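Local coordinates for protein transcriptional regulator PA3341 (Pseudomonas aeruginosa, PDB 2FBH) that probably binds DNA as a dimeric, MarR-type winged-helix transcription regulator, at residues A[67-70]-A[71-75]; A[114-117]-A[118-122]; A[137-140]-A[141-145]. All blocks are in the same frame, centred on the assembly; numbering follows the deposited sequence. Where two conformers were deposited one is given.

Contact 1: residues A[67-70]-A[71-75]; sequences PTLA and RLLDG
Leu69 and Leu73, one turn apart, carry the apolar part of this i to i+4 contact on helix 66-78. By its place between helix 55-62 and the two-stranded wing, this is probably the recognition helix of the MarR winged helix-turn-helix. With CG of Leu69 set opposite its own backbone N (chi1 -172°), the branch leans along the helix toward Leu73 and its CG lies 3.8 Å from Leu73 CD1; the two side chains cross at a slant. Leu72 closes the same buried side, its CD1 4.2 Å from Leu69 CD1. Together the three leucines pack against Val42 of helix 39-48, and Leu69 and Leu73 also reach Leu58 of helix 55-62, so this face joins the helix to the rest of the domain.

Backbone bonds make up the second group. Leu73 N donates to Leu69 O at 2.7 Å, and Leu72 N to Thr68 O at 3.2 Å, whereas the bond from Arg71 N to Pro67 O is weak at 3.5 Å.

The polar group lies on another side of the helix. Asp74 forms a salt bridge through OD1 with Arg84 of the wing strand 82-85, and its backbone N donates to Ala70 O at 2.9 Å.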
ATOM      1  N   PRO A  67      -9.138   3.666 -14.608  1.00 39.30           N
ATOM      2  CA  PRO A  67      -9.100   5.129 -14.836  1.00 38.20           C
ATOM      3  C   PRO A  67      -7.890   5.890 -14.244  1.00 36.67           C
ATOM      4  O   PRO A  67      -7.452   6.903 -14.811  1.00 35.01           O
ATOM      5  CB  PRO A  67     -10.397   5.635 -14.177  1.00 38.63           C
ATOM      6  CG  PRO A  67     -11.039   4.422 -13.505  1.00 38.57           C
ATOM      7  CD  PRO A  67     -10.474   3.215 -14.178  1.00 40.23           C
ATOM      8  N   THR A  68      -7.411   5.445 -13.081  1.00 35.33           N
ATOM      9  CA  THR A  68      -6.205   5.994 -12.518  1.00 33.92           C
ATOM     10  C   THR A  68      -5.049   5.639 -13.410  1.00 32.70           C
ATOM     11  O   THR A  68      -4.254   6.514 -13.755  1.00 31.44           O
ATOM     12  CB  THR A  68      -5.934   5.486 -11.089  1.00 33.95           C
ATOM     13  OG1 THR A  68      -6.990   5.946 -10.256  1.00 36.73           O
ATOM     14  CG2 THR A  68      -4.665   6.070 -10.555  1.00 34.49           C
ATOM     15  N   LEU A  69      -4.946   4.366 -13.805  1.00 31.52           N
ATOM     16  CA  LEU A  69      -3.820   3.986 -14.687  1.00 29.85           C
ATOM     17  C   LEU A  69      -3.888   4.799 -16.015  1.00 27.53           C
ATOM     18  O   LEU A  69      -2.871   5.153 -16.541  1.00 25.05           O
ATOM     19  CB  LEU A  69      -3.756   2.459 -14.986  1.00 27.92           C
ATOM     20  CG  LEU A  69      -2.510   1.981 -15.734  1.00 31.23           C
ATOM     21  CD1 LEU A  69      -1.207   2.227 -14.982  1.00 32.30           C
ATOM     22  CD2 LEU A  69      -2.644   0.518 -16.193  1.00 33.18           C
ATOM     23  N   ALA A  70      -5.069   5.036 -16.566  1.00 28.56           N
ATOM     24  CA  ALA A  70      -5.156   5.748 -17.856  1.00 28.43           C
ATOM     25  C   ALA A  70      -4.450   7.105 -17.773  1.00 27.09           C
ATOM     26  O   ALA A  70      -3.739   7.450 -18.695  1.00 25.49           O
ATOM     27  CB  ALA A  70      -6.578   5.943 -18.314  1.00 30.49           C
ATOM     28  N   ARG A  71      -4.672   7.833 -16.674  1.00 26.75           N
ATOM     29  CA  ARG A  71      -3.962   9.110 -16.411  1.00 25.47           C
ATOM     30  C   ARG A  71      -2.468   8.961 -16.278  1.00 23.24           C
ATOM     31  O   ARG A  71      -1.740   9.761 -16.856  1.00 19.54           O
ATOM     32  CB  ARG A  71      -4.490   9.799 -15.160  1.00 27.14           C
ATOM     33  CG  ARG A  71      -5.972  10.075 -15.187  1.00 29.66           C
ATOM     34  CD  ARG A  71      -6.282  11.385 -15.875  1.00 34.87           C
ATOM     35  NE  ARG A  71      -7.682  11.791 -15.733  1.00 36.60           N
ATOM     36  CZ  ARG A  71      -8.148  12.727 -14.902  1.00 34.83           C
ATOM     37  NH1 ARG A  71      -7.323  13.375 -14.047  1.00 35.39           N
ATOM     38  NH2 ARG A  71      -9.447  13.020 -14.935  1.00 23.30           N
ATOM     39  N   LEU A  72      -2.001   7.981 -15.466  1.00 21.82           N
ATOM     40  CA  LEU A  72      -0.597   7.650 -15.339  1.00 21.53           C
ATOM     41  C   LEU A  72       0.008   7.362 -16.683  1.00 21.22           C
ATOM     42  O   LEU A  72       1.059   7.904 -16.993  1.00 22.02           O
ATOM     43  CB  LEU A  72      -0.395   6.417 -14.406  1.00 22.20           C
ATOM     44  CG  LEU A  72      -0.905   6.677 -13.005  1.00 26.45           C
ATOM     45  CD1 LEU A  72      -0.703   5.385 -12.188  1.00 31.50           C
ATOM     46  CD2 LEU A  72      -0.183   7.908 -12.352  1.00 27.74           C
ATOM     47  N   LEU A  73      -0.714   6.567 -17.489  1.00 19.50           N
ATOM     48  CA  LEU A  73      -0.192   6.183 -18.799  1.00 20.78           C
ATOM     49  C   LEU A  73      -0.102   7.443 -19.712  1.00 18.49           C
ATOM     50  O   LEU A  73       0.848   7.536 -20.471  1.00 19.40           O
ATOM     51  CB  LEU A  73      -1.050   5.097 -19.448  1.00 20.27           C
ATOM     52  CG  LEU A  73      -0.878   3.695 -18.827  1.00 22.71           C
ATOM     53  CD1 LEU A  73      -1.936   2.803 -19.374  1.00 21.30           C
ATOM     54  CD2 LEU A  73       0.540   3.111 -19.109  1.00 24.11           C
ATOM     55  N   ASP A  74      -1.097   8.344 -19.651  1.00 19.20           N
ATOM     56  CA  ASP A  74      -1.051   9.590 -20.495  1.00 18.01           C
ATOM     57  C   ASP A  74       0.250  10.353 -20.191  1.00 17.66           C
ATOM     58  O   ASP A  74       0.957  10.827 -21.080  1.00 18.07           O
ATOM     59  CB  ASP A  74      -2.181  10.577 -20.162  1.00 18.72           C
ATOM     60  CG  ASP A  74      -3.568  10.135 -20.682  1.00 24.68           C
ATOM     61  OD1 ASP A  74      -3.638   9.266 -21.570  1.00 24.98           O
ATOM     62  OD2 ASP A  74      -4.574  10.658 -20.121  1.00 33.44           O
ATOM     63  N   GLY A  75       0.570  10.447 -18.905  1.00 17.32           N
ATOM     64  CA  GLY A  75       1.812  11.040 -18.480  1.00 18.36           C
ATOM     65  C   GLY A  75       3.038  10.387 -19.075  1.00 17.75           C
ATOM     66  O   GLY A  75       3.872  11.067 -19.640  1.00 20.09           O
TER

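Contact 2: residues A[114-117]-A[118-122]; sequences ASVR and NDVLT. With SO4 (sulfate ion), chain E.
Arg117 lies alongside Leu121, both side chains pointing the same way, with Arg117 CG 3.8 Å from Leu121 CD1. Arg117 stands in the last turn of helix 102-120 and Leu121 just past its end; in the MarR fold this is one of the helices of the dimerisation region. Beyond this aliphatic stem the arginine chain runs straight until it bends at chi3 (-39°), which carries the guanidinium off toward a sulfate ion, probably from the crystallisation liquor. The ion meets the edge of the group in its plane and takes two separate bonds: NE donates to O1 at 3.1 Å, nearly straight at 173°, and NH2 to O4 at 2.8 Å. Two oxygens held by two nitrogens should limit the guanidinium's rotation. Arg23, Arg48 and, from the second subunit, Gly12 N and Thr13 OG1 complete the anion site.

On the buried side Val116 CG1 meets Val120 CG1 at 3.9 Å, the two side chains slanting past each other against Trp22 of helix 11-29; Val120 also packs on Leu143 of the second subunit.

Asp119 holds the polar side. Its OD2 forms salt bridges with Arg29 and with Arg146 of the second subunit, while OD1 accepts from water 1 at 2.8 Å and, weakly, from Asn118 ND2. A link from that water to Ser115 OG is doubtful, because Ser115 was modelled in two conformers.

The helical bonding runs on to Leu121 N, which donates to Arg117 O at 3.1 Å. Where the chain then turns away, Asp119 O receives both N and OG1 of Thr122 from the same face of its carbonyl plane, the hydroxyl at 2.8 Å.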
ATOM      1  N   ALA A 114      17.130  -1.953  -6.793  1.00 11.64           N
ATOM      2  CA  ALA A 114      18.094  -2.906  -6.219  1.00 12.20           C
ATOM      3  C   ALA A 114      18.817  -2.332  -5.012  1.00 12.38           C
ATOM      4  O   ALA A 114      19.002  -3.048  -4.017  1.00 11.23           O
ATOM      5  CB  ALA A 114      19.033  -3.342  -7.245  1.00 13.36           C
ATOM      6  N   SER A 115      19.188  -1.061  -5.064  0.50 10.62           N
ATOM      7  CA  SER A 115      19.835  -0.435  -3.911  0.50 10.73           C
ATOM      8  C   SER A 115      18.903  -0.439  -2.664  0.50 11.30           C
ATOM      9  O   SER A 115      19.304  -0.761  -1.544  0.50 10.13           O
ATOM     10  CB  SER A 115      20.262   0.989  -4.263  0.50 10.64           C
ATOM     11  OG  SER A 115      21.139   1.404  -3.262  0.50  9.26           O
ATOM     12  N   VAL A 116      17.653  -0.047  -2.861  1.00 10.66           N
ATOM     13  CA  VAL A 116      16.714   0.003  -1.718  1.00 11.24           C
ATOM     14  C   VAL A 116      16.574  -1.439  -1.168  1.00 11.51           C
ATOM     15  O   VAL A 116      16.565  -1.642   0.034  1.00 12.39           O
ATOM     16  CB  VAL A 116      15.359   0.575  -2.153  1.00 11.25           C
ATOM     17  CG1 VAL A 116      14.368   0.482  -0.997  1.00 13.15           C
ATOM     18  CG2 VAL A 116      15.561   2.114  -2.574  1.00 11.99           C
ATOM     19  N   ARG A 117      16.447  -2.412  -2.073  1.00 12.19           N
ATOM     20  CA  ARG A 117      16.255  -3.856  -1.652  1.00 14.68           C
ATOM     21  C   ARG A 117      17.454  -4.307  -0.854  1.00 15.07           C
ATOM     22  O   ARG A 117      17.291  -4.806   0.273  1.00 15.94           O
ATOM     23  CB  ARG A 117      16.023  -4.730  -2.931  1.00 13.43           C
ATOM     24  CG  ARG A 117      15.609  -6.160  -2.604  1.00 17.05           C
ATOM     25  CD  ARG A 117      15.507  -7.020  -3.908  1.00 20.78           C
ATOM     26  NE  ARG A 117      14.957  -6.247  -4.956  1.00 24.06           N
ATOM     27  CZ  ARG A 117      15.524  -5.826  -6.093  1.00 23.01           C
ATOM     28  NH1 ARG A 117      16.739  -6.141  -6.524  1.00 25.33           N
ATOM     29  NH2 ARG A 117      14.803  -5.084  -6.848  1.00 20.57           N
ATOM     30  N   ASN A 118      18.652  -4.048  -1.366  1.00 13.67           N
ATOM     31  CA  ASN A 118      19.884  -4.320  -0.585  1.00 17.93           C
ATOM     32  C   ASN A 118      19.845  -3.692   0.816  1.00 16.45           C
ATOM     33  O   ASN A 118      20.148  -4.325   1.856  1.00 16.14           O
ATOM     34  CB  ASN A 118      21.058  -3.721  -1.356  1.00 19.15           C
ATOM     35  CG  ASN A 118      22.352  -4.108  -0.787  1.00 29.37           C
ATOM     36  OD1 ASN A 118      22.747  -5.278  -0.904  1.00 36.07           O
ATOM     37  ND2 ASN A 118      23.044  -3.144  -0.135  1.00 34.16           N
ATOM     38  N   ASP A 119      19.530  -2.405   0.887  1.00 13.42           N
ATOM     39  CA  ASP A 119      19.608  -1.760   2.149  1.00 12.07           C
ATOM     40  C   ASP A 119      18.498  -2.201   3.134  1.00 13.16           C
ATOM     41  O   ASP A 119      18.753  -2.362   4.340  1.00 14.24           O
ATOM     42  CB  ASP A 119      19.440  -0.240   1.939  1.00 14.13           C
ATOM     43  CG  ASP A 119      20.625   0.389   1.212  1.00 16.68           C
ATOM     44  OD1 ASP A 119      21.664  -0.314   1.006  1.00 15.89           O
ATOM     45  OD2 ASP A 119      20.490   1.575   0.788  1.00 15.77           O
ATOM     46  N   VAL A 120      17.283  -2.378   2.664  1.00 11.16           N
ATOM     47  CA  VAL A 120      16.192  -2.750   3.575  1.00 14.37           C
ATOM     48  C   VAL A 120      16.347  -4.212   4.078  1.00 13.97           C
ATOM     49  O   VAL A 120      15.872  -4.484   5.151  1.00 14.14           O
ATOM     50  CB  VAL A 120      14.745  -2.374   3.096  1.00 16.44           C
ATOM     51  CG1 VAL A 120      14.702  -0.935   2.644  1.00 18.55           C
ATOM     52  CG2 VAL A 120      14.307  -3.335   2.038  1.00 13.92           C
ATOM     53  N   LEU A 121      17.067  -5.036   3.326  1.00 13.50           N
ATOM     54  CA  LEU A 121      17.318  -6.465   3.730  1.00 12.55           C
ATOM     55  C   LEU A 121      18.524  -6.587   4.611  1.00 13.43           C
ATOM     56  O   LEU A 121      18.886  -7.715   5.007  1.00 13.10           O
ATOM     57  CB  LEU A 121      17.414  -7.371   2.517  1.00 14.22           C
ATOM     58  CG  LEU A 121      16.013  -7.383   1.822  1.00 16.28           C
ATOM     59  CD1 LEU A 121      16.112  -8.167   0.540  1.00 21.96           C
ATOM     60  CD2 LEU A 121      14.751  -7.795   2.763  1.00 17.82           C
ATOM     61  N   THR A 122      19.172  -5.439   4.924  1.00 12.51           N
ATOM     62  CA  THR A 122      20.357  -5.535   5.807  1.00 12.24           C
ATOM     63  C   THR A 122      20.076  -6.255   7.098  1.00  9.31           C
ATOM     64  O   THR A 122      19.124  -5.949   7.813  1.00 12.14           O
ATOM     65  CB  THR A 122      20.868  -4.114   6.169  1.00 14.43           C
ATOM     66  OG1 THR A 122      21.244  -3.494   4.913  1.00 18.56           O
ATOM     67  CG2 THR A 122      22.121  -4.191   7.147  1.00 15.09           C
TER
HETATM   68  S   SO4 E 205      11.312  -4.577  -5.192  1.00 21.32           S
HETATM   69  O1  SO4 E 205      11.930  -5.642  -4.454  1.00 21.61           O
HETATM   70  O2  SO4 E 205      10.782  -3.506  -4.340  1.00 23.14           O
HETATM   71  O3  SO4 E 205      10.182  -5.203  -5.853  1.00 25.49           O
HETATM   72  O4  SO4 E 205      12.313  -4.035  -6.172  1.00 21.82           O
HETATM   73  O   HOH W   1      22.860   0.005  -1.479  1.00 29.66           O

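Contact 3: residues A[137-140]-A[141-145]; sequences LRIL and ANLEN
Leu140 meets Glu144 one turn further on, and the two side chains cross. The carboxylate comes up to the leucine branch, Glu144 OE2 standing 3.8 Å from Leu140 CD1, and the glutamate's methylene carbons run close over Leu140 O. That same oxygen accepts Glu144 N at 2.8 Å, so it is both bonded by the backbone N and flanked by the methylenes.

Asn142 forms the polar half with Arg138. Its OD1 receives Arg138 NE at 2.8 Å with an N-H...O angle of 163°, and NH1 adds a weak second bond at 3.3 Å. The oxygen lies at the edge of the guanidinium, in its plane, but the donor stands above the amide's carbonyl plane rather than on a lone pair, and the two planes are 76° apart. A bend at chi2 (55°) turns the arginine chain toward Asn142.

Helix 126-144 is the last helix of the MarR dimerisation region, and the other end of the amide serves that interface: Asn142 ND2 donates to Val120 O and Thr122 O of the second subunit. Leu140 packs on Ala21 of the second subunit.

Between Leu140 and Asn142, Ala141 lies close to the backbone, its CB 3.5 Å from Leu137 O. On the buried side the side chains of Ile139 and Leu143 lie side by side, Ile139 CG2 3.8 Å from Leu143 CD1.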
ATOM      1  N   LEU A 137       3.294 -15.506   0.550  1.00  8.44           N
ATOM      2  CA  LEU A 137       2.671 -16.213  -0.594  1.00  9.03           C
ATOM      3  C   LEU A 137       1.402 -16.945  -0.160  1.00  9.06           C
ATOM      4  O   LEU A 137       0.443 -16.948  -0.956  1.00  9.96           O
ATOM      5  CB  LEU A 137       3.691 -17.166  -1.216  1.00  8.44           C
ATOM      6  CG  LEU A 137       4.770 -16.426  -2.030  1.00 11.05           C
ATOM      7  CD1 LEU A 137       5.825 -17.514  -2.274  1.00 16.59           C
ATOM      8  CD2 LEU A 137       4.123 -15.994  -3.329  1.00 13.88           C
ATOM      9  N   ARG A 138       1.380 -17.511   1.048  1.00  8.88           N
ATOM     10  CA  ARG A 138       0.167 -18.219   1.552  1.00 10.90           C
ATOM     11  C   ARG A 138      -0.927 -17.245   1.851  1.00 10.52           C
ATOM     12  O   ARG A 138      -2.101 -17.467   1.521  1.00 10.22           O
ATOM     13  CB  ARG A 138       0.445 -19.109   2.762  1.00 10.35           C
ATOM     14  CG  ARG A 138      -0.824 -19.880   3.190  1.00  8.91           C
ATOM     15  CD  ARG A 138      -1.463 -20.710   2.047  1.00 11.19           C
ATOM     16  NE  ARG A 138      -2.800 -21.123   2.514  1.00 12.35           N
ATOM     17  CZ  ARG A 138      -3.070 -22.245   3.204  1.00 12.76           C
ATOM     18  NH1 ARG A 138      -4.338 -22.493   3.579  1.00 11.95           N
ATOM     19  NH2 ARG A 138      -2.110 -23.121   3.512  1.00 11.94           N
ATOM     20  N   ILE A 139      -0.556 -16.108   2.442  1.00 10.71           N
ATOM     21  CA  ILE A 139      -1.581 -15.053   2.691  1.00  9.97           C
ATOM     22  C   ILE A 139      -2.169 -14.640   1.362  1.00 10.60           C
ATOM     23  O   ILE A 139      -3.397 -14.555   1.161  1.00 10.43           O
ATOM     24  CB  ILE A 139      -0.932 -13.834   3.455  1.00 10.46           C
ATOM     25  CG1 ILE A 139      -0.523 -14.254   4.919  1.00  8.05           C
ATOM     26  CG2 ILE A 139      -1.914 -12.604   3.381  1.00 11.92           C
ATOM     27  CD1 ILE A 139       0.387 -13.204   5.594  1.00 12.49           C
ATOM     28  N   LEU A 140      -1.308 -14.316   0.394  1.00 10.51           N
ATOM     29  CA  LEU A 140      -1.856 -13.983  -0.919  1.00 14.19           C
ATOM     30  C   LEU A 140      -2.736 -15.060  -1.563  1.00 14.79           C
ATOM     31  O   LEU A 140      -3.788 -14.722  -2.153  1.00 12.56           O
ATOM     32  CB  LEU A 140      -0.704 -13.608  -1.841  1.00 14.35           C
ATOM     33  CG  LEU A 140      -0.940 -12.860  -3.136  1.00 18.99           C
ATOM     34  CD1 LEU A 140      -1.636 -11.537  -2.869  1.00 16.02           C
ATOM     35  CD2 LEU A 140       0.499 -12.690  -3.884  1.00 18.56           C
ATOM     36  N   ALA A 141      -2.344 -16.330  -1.436  1.00 13.59           N
ATOM     37  CA  ALA A 141      -3.194 -17.422  -2.008  1.00 14.08           C
ATOM     38  C   ALA A 141      -4.496 -17.475  -1.266  1.00 14.57           C
ATOM     39  O   ALA A 141      -5.570 -17.717  -1.916  1.00 15.66           O
ATOM     40  CB  ALA A 141      -2.457 -18.745  -1.855  1.00 14.43           C
ATOM     41  N   ASN A 142      -4.463 -17.252   0.056  1.00 12.56           N
ATOM     42  CA  ASN A 142      -5.717 -17.285   0.846  1.00 12.13           C
ATOM     43  C   ASN A 142      -6.643 -16.192   0.355  1.00 16.64           C
ATOM     44  O   ASN A 142      -7.900 -16.345   0.347  1.00 16.25           O
ATOM     45  CB  ASN A 142      -5.494 -17.137   2.327  1.00 12.72           C
ATOM     46  CG  ASN A 142      -4.892 -18.397   2.961  1.00 13.71           C
ATOM     47  OD1 ASN A 142      -5.057 -19.500   2.432  1.00 13.17           O
ATOM     48  ND2 ASN A 142      -4.248 -18.241   4.101  1.00 11.47           N
ATOM     49  N   LEU A 143      -6.033 -15.089  -0.015  1.00 14.00           N
ATOM     50  CA  LEU A 143      -6.849 -13.956  -0.501  1.00 18.18           C
ATOM     51  C   LEU A 143      -7.350 -14.204  -1.900  1.00 21.83           C
ATOM     52  O   LEU A 143      -8.444 -13.778  -2.228  1.00 22.44           O
ATOM     53  CB  LEU A 143      -6.067 -12.636  -0.445  1.00 16.51           C
ATOM     54  CG  LEU A 143      -6.013 -12.113   0.988  1.00 15.53           C
ATOM     55  CD1 LEU A 143      -4.796 -11.211   1.259  1.00 13.72           C
ATOM     56  CD2 LEU A 143      -7.288 -11.340   1.291  1.00 18.96           C
ATOM     57  N   GLU A 144      -6.520 -14.813  -2.728  1.00 23.61           N
ATOM     58  CA  GLU A 144      -6.794 -14.947  -4.170  1.00 30.21           C
ATOM     59  C   GLU A 144      -7.732 -16.102  -4.380  1.00 33.58           C
ATOM     60  O   GLU A 144      -8.581 -16.050  -5.241  1.00 35.32           O
ATOM     61  CB  GLU A 144      -5.488 -15.098  -4.962  1.00 30.07           C
ATOM     62  CG  GLU A 144      -4.765 -13.694  -5.034  1.00 31.84           C
ATOM     63  CD  GLU A 144      -3.477 -13.620  -5.848  1.00 33.39           C
ATOM     64  OE1 GLU A 144      -2.810 -14.641  -6.102  1.00 36.50           O
ATOM     65  OE2 GLU A 144      -3.125 -12.469  -6.214  1.00 37.78           O
ATOM     66  N   ASN A 145      -7.601 -17.122  -3.539  1.00 37.82           N
ATOM     67  CA  ASN A 145      -8.585 -18.188  -3.423  1.00 41.09           C
ATOM     68  C   ASN A 145      -9.797 -17.775  -2.546  1.00 43.05           C
ATOM     69  O   ASN A 145     -10.327 -18.584  -1.785  1.00 44.77           O
ATOM     70  CB  ASN A 145      -7.921 -19.482  -2.883  1.00 40.72           C
ATOM     71  CG  ASN A 145      -6.780 -20.007  -3.786  1.00 41.94           C
ATOM     72  OD1 ASN A 145      -6.862 -19.921  -5.004  1.00 43.90           O
ATOM     73  ND2 ASN A 145      -5.743 -20.611  -3.179  1.00 38.75           N
TER

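Overall arrangement
Followed from the N terminus, the three contacts come in series, each on one helix or its end; none closes a long loop, nests in another or crosses it. Contact 1 belongs to helix 66-78 of the winged-helix lobe and ties it to helices 39-48 and 55-62. After the wing strands, contact 2 ends helix 102-120, its centre about 29 Å from that of contact 1 and across the chain's centre. A short turn leads to helix 126-144, whose last turns hold contact 3, nearest atoms about 14 Å from those of contact 2. Contacts 2 and 3 do not touch within the chain, yet both face the second subunit, where residues 118-122 of one copy meet residues 137-145 of the other.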